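Local coordinates for D-glycero-alpha-D-manno-heptose 7-phosphate kinase (Campylobacter jejuni subsp. jejuni, PDB 4N3O), which phosphorylates D-glycero-alpha-D-manno-heptose 7-phosphate at C-1 with ATP, a step toward capsule polysaccharide biosynthesis, at residues Y34-T39 and F172-F177; L122-I127 and K145-I150. One frame throughout, in Å; residues are numbered along the deposited sequence.

Contact 1 (Y34-T39 and F172-F177)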
ATOM      1  N   TYR A  34      13.736   4.005  24.185  1.00 69.75           N
ATOM      2  CA  TYR A  34      12.536   3.517  23.519  1.00 63.30           C
ATOM      3  C   TYR A  34      12.638   3.665  22.030  1.00 59.70           C
ATOM      4  O   TYR A  34      13.479   4.388  21.514  1.00 59.88           O
ATOM      5  CB  TYR A  34      11.305   4.318  23.955  1.00 64.62           C
ATOM      6  CG  TYR A  34      11.225   5.691  23.312  1.00 64.61           C
ATOM      7  CD1 TYR A  34      11.819   6.795  23.906  1.00 67.11           C
ATOM      8  CD2 TYR A  34      10.557   5.880  22.097  1.00 63.74           C
ATOM      9  CE1 TYR A  34      11.748   8.053  23.322  1.00 69.22           C
ATOM     10  CE2 TYR A  34      10.492   7.137  21.497  1.00 64.80           C
ATOM     11  CZ  TYR A  34      11.089   8.221  22.118  1.00 68.21           C
ATOM     12  OH  TYR A  34      11.034   9.474  21.549  1.00 69.70           O
ATOM     13  N   VAL A  35      11.746   2.971  21.344  1.00 58.83           N
ATOM     14  CA  VAL A  35      11.639   3.079  19.914  1.00 57.16           C
ATOM     15  C   VAL A  35      10.164   2.830  19.571  1.00 54.84           C
ATOM     16  O   VAL A  35       9.482   1.999  20.206  1.00 51.84           O
ATOM     17  CB  VAL A  35      12.602   2.115  19.160  1.00 59.50           C
ATOM     18  CG1 VAL A  35      12.272   0.665  19.448  1.00 61.61           C
ATOM     19  CG2 VAL A  35      12.544   2.351  17.660  1.00 60.34           C
ATOM     20  N   LEU A  36       9.663   3.608  18.618  1.00 50.67           N
ATOM     21  CA  LEU A  36       8.308   3.460  18.132  1.00 44.80           C
ATOM     22  C   LEU A  36       8.445   3.196  16.670  1.00 43.04           C
ATOM     23  O   LEU A  36       8.893   4.078  15.936  1.00 42.75           O
ATOM     24  CB  LEU A  36       7.495   4.733  18.326  1.00 45.34           C
ATOM     25  CG  LEU A  36       6.138   4.760  17.606  1.00 43.32           C
ATOM     26  CD1 LEU A  36       5.225   3.676  18.141  1.00 43.29           C
ATOM     27  CD2 LEU A  36       5.460   6.108  17.716  1.00 42.59           C
ATOM     28  N   ASN A  37       8.101   1.982  16.238  1.00 40.05           N
ATOM     29  CA  ASN A  37       8.156   1.676  14.820  1.00 38.99           C
ATOM     30  C   ASN A  37       6.814   1.153  14.343  1.00 36.48           C
ATOM     31  O   ASN A  37       5.898   0.896  15.145  1.00 33.93           O
ATOM     32  CB  ASN A  37       9.304   0.747  14.490  1.00 40.42           C
ATOM     33  CG  ASN A  37       9.247  -0.518  15.269  1.00 46.14           C
ATOM     34  OD1 ASN A  37       8.162  -1.047  15.538  1.00 49.91           O
ATOM     35  ND2 ASN A  37      10.415  -1.033  15.643  1.00 52.61           N
ATOM     36  N   ALA A  38       6.690   1.035  13.030  1.00 33.83           N
ATOM     37  CA  ALA A  38       5.432   0.641  12.440  1.00 32.15           C
ATOM     38  C   ALA A  38       5.694   0.013  11.102  1.00 29.54           C
ATOM     39  O   ALA A  38       6.474   0.537  10.326  1.00 30.62           O
ATOM     40  CB  ALA A  38       4.546   1.869  12.276  1.00 30.57           C
ATOM     41  N   THR A  39       5.052  -1.114  10.834  1.00 28.50           N
ATOM     42  CA  THR A  39       5.249  -1.777   9.551  1.00 29.01           C
ATOM     43  C   THR A  39       4.567  -1.031   8.456  1.00 29.71           C
ATOM     44  O   THR A  39       3.544  -0.366   8.683  1.00 33.33           O
ATOM     45  CB  THR A  39       4.758  -3.229   9.573  1.00 28.92           C
ATOM     46  OG1 THR A  39       3.427  -3.285  10.089  1.00 36.13           O
ATOM     47  CG2 THR A  39       5.659  -4.074  10.453  1.00 29.72           C
ATOM     48  N   PHE A 172       1.881  -1.112  14.815  1.00 33.76           N
ATOM     49  CA  PHE A 172       2.647  -0.126  15.538  1.00 33.90           C
ATOM     50  C   PHE A 172       3.123  -0.818  16.778  1.00 37.84           C
ATOM     51  O   PHE A 172       2.344  -1.474  17.458  1.00 36.92           O
ATOM     52  CB  PHE A 172       1.778   1.060  15.911  1.00 35.28           C
ATOM     53  CG  PHE A 172       1.590   2.056  14.807  1.00 34.27           C
ATOM     54  CD1 PHE A 172       0.943   1.712  13.648  1.00 35.45           C
ATOM     55  CD2 PHE A 172       2.018   3.349  14.965  1.00 35.03           C
ATOM     56  CE1 PHE A 172       0.776   2.634  12.634  1.00 36.71           C
ATOM     57  CE2 PHE A 172       1.842   4.276  13.968  1.00 35.27           C
ATOM     58  CZ  PHE A 172       1.235   3.919  12.796  1.00 34.38           C
ATOM     59  N   ASN A 173       4.414  -0.697  17.062  1.00 41.04           N
ATOM     60  CA  ASN A 173       5.001  -1.317  18.234  1.00 44.38           C
ATOM     61  C   ASN A 173       5.834  -0.305  18.971  1.00 47.41           C
ATOM     62  O   ASN A 173       6.698   0.344  18.383  1.00 47.08           O
ATOM     63  CB  ASN A 173       5.883  -2.496  17.833  1.00 45.69           C
ATOM     64  CG  ASN A 173       5.090  -3.649  17.251  1.00 46.19           C
ATOM     65  OD1 ASN A 173       4.290  -4.274  17.942  1.00 49.53           O
ATOM     66  ND2 ASN A 173       5.332  -3.957  15.977  1.00 46.28           N
ATOM     67  N   PHE A 174       5.543  -0.148  20.253  1.00 50.44           N
ATOM     68  CA  PHE A 174       6.289   0.748  21.097  1.00 54.14           C
ATOM     69  C   PHE A 174       7.171  -0.141  21.937  1.00 54.84           C
ATOM     70  O   PHE A 174       6.669  -0.974  22.684  1.00 58.34           O
ATOM     71  CB  PHE A 174       5.366   1.556  21.989  1.00 56.03           C
ATOM     72  CG  PHE A 174       6.056   2.688  22.678  1.00 56.96           C
ATOM     73  CD1 PHE A 174       6.779   2.477  23.839  1.00 60.44           C
ATOM     74  CD2 PHE A 174       5.983   3.969  22.163  1.00 56.55           C
ATOM     75  CE1 PHE A 174       7.411   3.528  24.479  1.00 60.47           C
ATOM     76  CE2 PHE A 174       6.615   5.018  22.793  1.00 56.55           C
ATOM     77  CZ  PHE A 174       7.332   4.796  23.951  1.00 59.20           C
HETATM   78  N   MSE A 175       8.478   0.029  21.814  1.00 54.69           N
HETATM   79  CA  MSE A 175       9.408  -0.823  22.532  1.00 58.29           C
HETATM   80  C   MSE A 175      10.218  -0.063  23.534  1.00 63.60           C
HETATM   81  O   MSE A 175      10.802   0.982  23.225  1.00 63.01           O
HETATM   82  CB  MSE A 175      10.259  -1.509  21.485  1.00 56.68           C
HETATM   83  CG  MSE A 175       9.307  -1.961  20.372  1.00 58.52           C
HETATM   84 SE   MSE A 175      10.268  -3.221  19.255  0.75 56.25          SE
HETATM   85  CE  MSE A 175       8.938  -3.767  17.936  1.00 53.63           C
ATOM     86  N   GLU A 176      10.233  -0.588  24.759  1.00 67.30           N
ATOM     87  CA  GLU A 176      10.978   0.002  25.864  1.00 72.55           C
ATOM     88  C   GLU A 176      12.133  -0.906  26.221  1.00 71.22           C
ATOM     89  O   GLU A 176      11.994  -2.130  26.256  1.00 68.43           O
ATOM     90  CB  GLU A 176      10.053   0.269  27.048  1.00 75.14           C
ATOM     91  CG  GLU A 176       9.172   1.484  26.787  1.00 79.15           C
ATOM     92  CD  GLU A 176       7.963   1.563  27.688  1.00 85.46           C
ATOM     93  OE1 GLU A 176       7.808   2.593  28.395  1.00 85.17           O
ATOM     94  OE2 GLU A 176       7.174   0.588  27.694  1.00 86.67           O
ATOM     95  N   PHE A 177      13.284  -0.292  26.448  1.00 74.11           N
ATOM     96  CA  PHE A 177      14.494  -1.040  26.748  1.00 79.79           C
ATOM     97  C   PHE A 177      14.941  -0.885  28.200  1.00 83.82           C
ATOM     98  O   PHE A 177      14.971   0.225  28.748  1.00 83.07           O
ATOM     99  CB  PHE A 177      15.608  -0.612  25.798  1.00 79.91           C
ATOM    100  CG  PHE A 177      15.228  -0.716  24.356  1.00 78.54           C
ATOM    101  CD1 PHE A 177      14.984  -1.958  23.782  1.00 77.34           C
ATOM    102  CD2 PHE A 177      15.115   0.423  23.569  1.00 77.43           C
ATOM    103  CE1 PHE A 177      14.625  -2.066  22.451  1.00 75.28           C
ATOM    104  CE2 PHE A 177      14.761   0.322  22.235  1.00 76.54           C
ATOM    105  CZ  PHE A 177      14.513  -0.925  21.676  1.00 73.99           C
TER
HETATM  106  O   HOH W   1       6.447  -2.496  14.004  1.00 36.26           O
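Tyr34-Thr39 and Phe172-Phe177 are neighbouring antiparallel strands of the large mixed sheet. Two hydrogen-bonded pairs, Val35 with Met175 and Asn37 with Asn173, give four backbone bonds. Met175 N to Val35 O is short at 2.7 Å and nearly straight. On the face with Leu36, Ala38 CB sits over the centre of the Phe172 ring, 3.7 Å from its centroid, a CH-pi contact. The Tyr34 and Phe174 rings are near parallel, planes 3° apart, but slid so far that they barely overlap. Phe174 CZ reaches Tyr34 CD2 at 3.9 Å. In this GHMP kinase, strand 31-40 pairs with strand 172-178 and also with strand 6-21, which holds Arg14, by similarity the transition-state stabiliser, and Gly20, a likely substrate-binding residue. Helix 236-248 covers the face bearing Tyr34, Leu36 and Phe174. The other face carries Val35, Asn37, Asn173 and selenomethionine Met175. Val35 CG1, set between its backbone N and carbonyl carbon (chi1 63°), touches Phe177 CZ at 3.5 Å and Met175 CB at 3.6 Å. One water bridges the two amides, donating to Asn37 OD1 at 2.7 Å and accepting from Asn173 ND2 at 2.7 Å. The amide planes stand 83° apart. Asn37 also touches Arg14.

Contact 2 (L122-I127 and K145-I150)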
ATOM      1  N   LEU A 122      13.922 -10.086   5.936  1.00 44.63           N
ATOM      2  CA  LEU A 122      14.224 -11.212   5.038  1.00 45.15           C
ATOM      3  C   LEU A 122      14.315 -12.536   5.804  1.00 42.63           C
ATOM      4  O   LEU A 122      13.702 -13.546   5.414  1.00 39.98           O
ATOM      5  CB  LEU A 122      15.533 -10.950   4.287  1.00 47.06           C
ATOM      6  CG  LEU A 122      16.070 -12.055   3.376  1.00 49.06           C
ATOM      7  CD1 LEU A 122      15.061 -12.440   2.315  1.00 46.57           C
ATOM      8  CD2 LEU A 122      17.367 -11.598   2.725  1.00 51.82           C
ATOM      9  N   VAL A 123      15.067 -12.524   6.904  1.00 40.88           N
ATOM     10  CA  VAL A 123      15.257 -13.737   7.714  1.00 39.76           C
ATOM     11  C   VAL A 123      13.910 -14.261   8.226  1.00 38.60           C
ATOM     12  O   VAL A 123      13.641 -15.466   8.198  1.00 36.37           O
ATOM     13  CB  VAL A 123      16.226 -13.498   8.893  1.00 40.70           C
ATOM     14  CG1 VAL A 123      16.302 -14.739   9.787  1.00 40.48           C
ATOM     15  CG2 VAL A 123      17.620 -13.096   8.397  1.00 43.51           C
ATOM     16  N   VAL A 124      13.064 -13.349   8.692  1.00 40.57           N
ATOM     17  CA  VAL A 124      11.724 -13.717   9.178  1.00 39.08           C
ATOM     18  C   VAL A 124      10.864 -14.341   8.071  1.00 36.13           C
ATOM     19  O   VAL A 124      10.239 -15.364   8.277  1.00 36.09           O
ATOM     20  CB  VAL A 124      11.020 -12.506   9.824  1.00 38.43           C
ATOM     21  CG1 VAL A 124       9.533 -12.752  10.001  1.00 36.95           C
ATOM     22  CG2 VAL A 124      11.675 -12.195  11.163  1.00 41.83           C
ATOM     23  N   GLY A 125      10.850 -13.745   6.891  1.00 34.64           N
ATOM     24  CA  GLY A 125      10.054 -14.304   5.809  1.00 34.25           C
ATOM     25  C   GLY A 125      10.467 -15.714   5.421  1.00 35.76           C
ATOM     26  O   GLY A 125       9.626 -16.559   5.156  1.00 37.47           O
ATOM     27  N   VAL A 126      11.768 -15.973   5.407  1.00 35.64           N
ATOM     28  CA  VAL A 126      12.286 -17.285   5.026  1.00 34.52           C
ATOM     29  C   VAL A 126      11.992 -18.341   6.108  1.00 36.88           C
ATOM     30  O   VAL A 126      11.466 -19.437   5.819  1.00 35.34           O
ATOM     31  CB  VAL A 126      13.781 -17.170   4.748  1.00 35.38           C
ATOM     32  CG1 VAL A 126      14.382 -18.525   4.464  1.00 36.57           C
ATOM     33  CG2 VAL A 126      14.009 -16.208   3.585  1.00 36.05           C
ATOM     34  N   ILE A 127      12.310 -18.003   7.355  1.00 36.33           N
ATOM     35  CA  ILE A 127      12.039 -18.891   8.467  1.00 37.64           C
ATOM     36  C   ILE A 127      10.572 -19.276   8.438  1.00 38.08           C
ATOM     37  O   ILE A 127      10.232 -20.439   8.589  1.00 38.09           O
ATOM     38  CB  ILE A 127      12.385 -18.220   9.815  1.00 39.86           C
ATOM     39  CG1 ILE A 127      13.909 -18.112   9.965  1.00 42.68           C
ATOM     40  CG2 ILE A 127      11.841 -19.042  10.966  1.00 41.03           C
ATOM     41  CD1 ILE A 127      14.383 -17.230  11.104  1.00 41.78           C
ATOM     42  N   LYS A 145      12.506 -14.707  17.696  1.00 50.88           N
ATOM     43  CA  LYS A 145      13.725 -15.064  18.430  1.00 55.12           C
ATOM     44  C   LYS A 145      14.703 -15.750  17.509  1.00 53.18           C
ATOM     45  O   LYS A 145      15.861 -15.341  17.378  1.00 53.22           O
ATOM     46  CB  LYS A 145      13.486 -15.978  19.646  1.00 63.48           C
ATOM     47  CG  LYS A 145      13.104 -15.245  20.923  1.00 70.61           C
ATOM     48  CD  LYS A 145      13.663 -15.914  22.191  1.00 79.91           C
ATOM     49  CE  LYS A 145      13.033 -17.253  22.574  1.00 86.39           C
ATOM     50  NZ  LYS A 145      13.351 -18.385  21.663  1.00 88.94           N
ATOM     51  N   LEU A 146      14.230 -16.797  16.858  1.00 51.55           N
ATOM     52  CA  LEU A 146      15.069 -17.546  15.963  1.00 50.53           C
ATOM     53  C   LEU A 146      15.728 -16.563  14.979  1.00 47.43           C
ATOM     54  O   LEU A 146      16.939 -16.569  14.810  1.00 45.28           O
ATOM     55  CB  LEU A 146      14.248 -18.631  15.286  1.00 51.65           C
ATOM     56  CG  LEU A 146      15.005 -19.744  14.591  1.00 56.36           C
ATOM     57  CD1 LEU A 146      15.937 -20.452  15.568  1.00 58.86           C
ATOM     58  CD2 LEU A 146      14.007 -20.726  13.999  1.00 57.40           C
ATOM     59  N   ALA A 147      14.936 -15.682  14.380  1.00 46.43           N
ATOM     60  CA  ALA A 147      15.476 -14.682  13.450  1.00 46.46           C
ATOM     61  C   ALA A 147      16.593 -13.821  14.083  1.00 50.01           C
ATOM     62  O   ALA A 147      17.619 -13.528  13.451  1.00 48.80           O
ATOM     63  CB  ALA A 147      14.361 -13.783  12.955  1.00 45.45           C
ATOM     64  N   TYR A 148      16.384 -13.408  15.326  1.00 51.54           N
ATOM     65  CA  TYR A 148      17.354 -12.577  16.025  1.00 54.27           C
ATOM     66  C   TYR A 148      18.654 -13.325  16.307  1.00 56.34           C
ATOM     67  O   TYR A 148      19.737 -12.770  16.133  1.00 59.43           O
ATOM     68  CB  TYR A 148      16.742 -12.046  17.327  1.00 57.08           C
ATOM     69  CG  TYR A 148      17.705 -11.294  18.210  1.00 59.33           C
ATOM     70  CD1 TYR A 148      18.128 -10.008  17.875  1.00 61.24           C
ATOM     71  CD2 TYR A 148      18.176 -11.857  19.388  1.00 60.05           C
ATOM     72  CE1 TYR A 148      19.007  -9.307  18.686  1.00 65.53           C
ATOM     73  CE2 TYR A 148      19.060 -11.168  20.208  1.00 63.98           C
ATOM     74  CZ  TYR A 148      19.474  -9.893  19.856  1.00 66.23           C
ATOM     75  OH  TYR A 148      20.355  -9.202  20.665  1.00 69.00           O
ATOM     76  N   GLU A 149      18.543 -14.585  16.728  1.00 58.15           N
ATOM     77  CA  GLU A 149      19.713 -15.403  17.060  1.00 58.23           C
ATOM     78  C   GLU A 149      20.590 -15.599  15.845  1.00 60.98           C
ATOM     79  O   GLU A 149      21.826 -15.458  15.901  1.00 63.08           O
ATOM     80  CB  GLU A 149      19.272 -16.757  17.608  1.00 61.66           C
ATOM     81  CG  GLU A 149      18.477 -16.639  18.909  1.00 67.19           C
ATOM     82  CD  GLU A 149      18.088 -17.980  19.517  1.00 74.36           C
ATOM     83  OE1 GLU A 149      18.341 -19.025  18.869  1.00 83.13           O
ATOM     84  OE2 GLU A 149      17.533 -17.991  20.649  1.00 73.38           O
ATOM     85  N   ILE A 150      19.944 -15.925  14.739  1.00 60.25           N
ATOM     86  CA  ILE A 150      20.639 -16.154  13.490  1.00 62.51           C
ATOM     87  C   ILE A 150      21.306 -14.865  13.038  1.00 64.67           C
ATOM     88  O   ILE A 150      22.456 -14.883  12.599  1.00 68.47           O
ATOM     89  CB  ILE A 150      19.667 -16.707  12.412  1.00 61.30           C
ATOM     90  CG1 ILE A 150      19.262 -18.147  12.772  1.00 60.92           C
ATOM     91  CG2 ILE A 150      20.300 -16.692  11.031  1.00 61.27           C
ATOM     92  CD1 ILE A 150      18.148 -18.710  11.914  1.00 59.27           C
TER
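Val123, Val124 and Ile127 of helix 118-134 meet Ala147 of helix 140-153, and the contact is wholly apolar. The helix segments approach to 9.1 Å between axes, at 126° between their N-to-C directions. The small Ala147 is the centre. Its CB is touched by two valine methyls, Val124 CG2 at 3.6 Å and Val123 CG1 at 3.8 Å. Val123 CG1 is anti to its backbone N (chi1 175°) and also lies against Ala147 CA. Ile127 reaches the helix backbone itself. Its CD1, at the end of an extended chain (chi2 168°), lies 3.6 Å from Ala147 CA. Looser contacts flank this patch. The beta-branch methyl Ile127 CG2 meets Leu146 CD2 at 4.1 Å, and the chain ends Ile127 CD1 and Ile150 CD1 meet at the same distance. Each helix makes its own backbone hydrogen bonds, as from Ile127 N to Val123 O. Both helices belong to the GHMP kinase N-terminal family region. Val123 lies near Ser119 and Glu151, which by similarity bind magnesium. Helix 82-96 packs on Val126 and Leu146, and helix 162-169 on Val124 and Ala147. Strand 42-50 touches Leu122 and Val126, so helix 118-134 lies between the sheet and helix 140-153.

How the contacts relate
Both contacts are buried, but they hold different elements. Contact 1 joins two strands within a sheet. Contact 2 joins two helices and is nested in the chain loop that contact 1 closes. Their centres lie about 19 Å apart and they do not touch. Contact 1 rests on backbone hydrogen bonds, with aromatic packing and a water between amides added on its faces. Contact 2 is apolar packing, by aliphatic side chains against each other and against the backbone of helix 140-153. It buries less surface, 235 against 589 Å². Helix 162-169 touches both: Ala166 meets Asn37, while Thr168 meets Val124. Sites assigned by similarity lie near each, for substrate and transition state at contact 1 and for magnesium at contact 2.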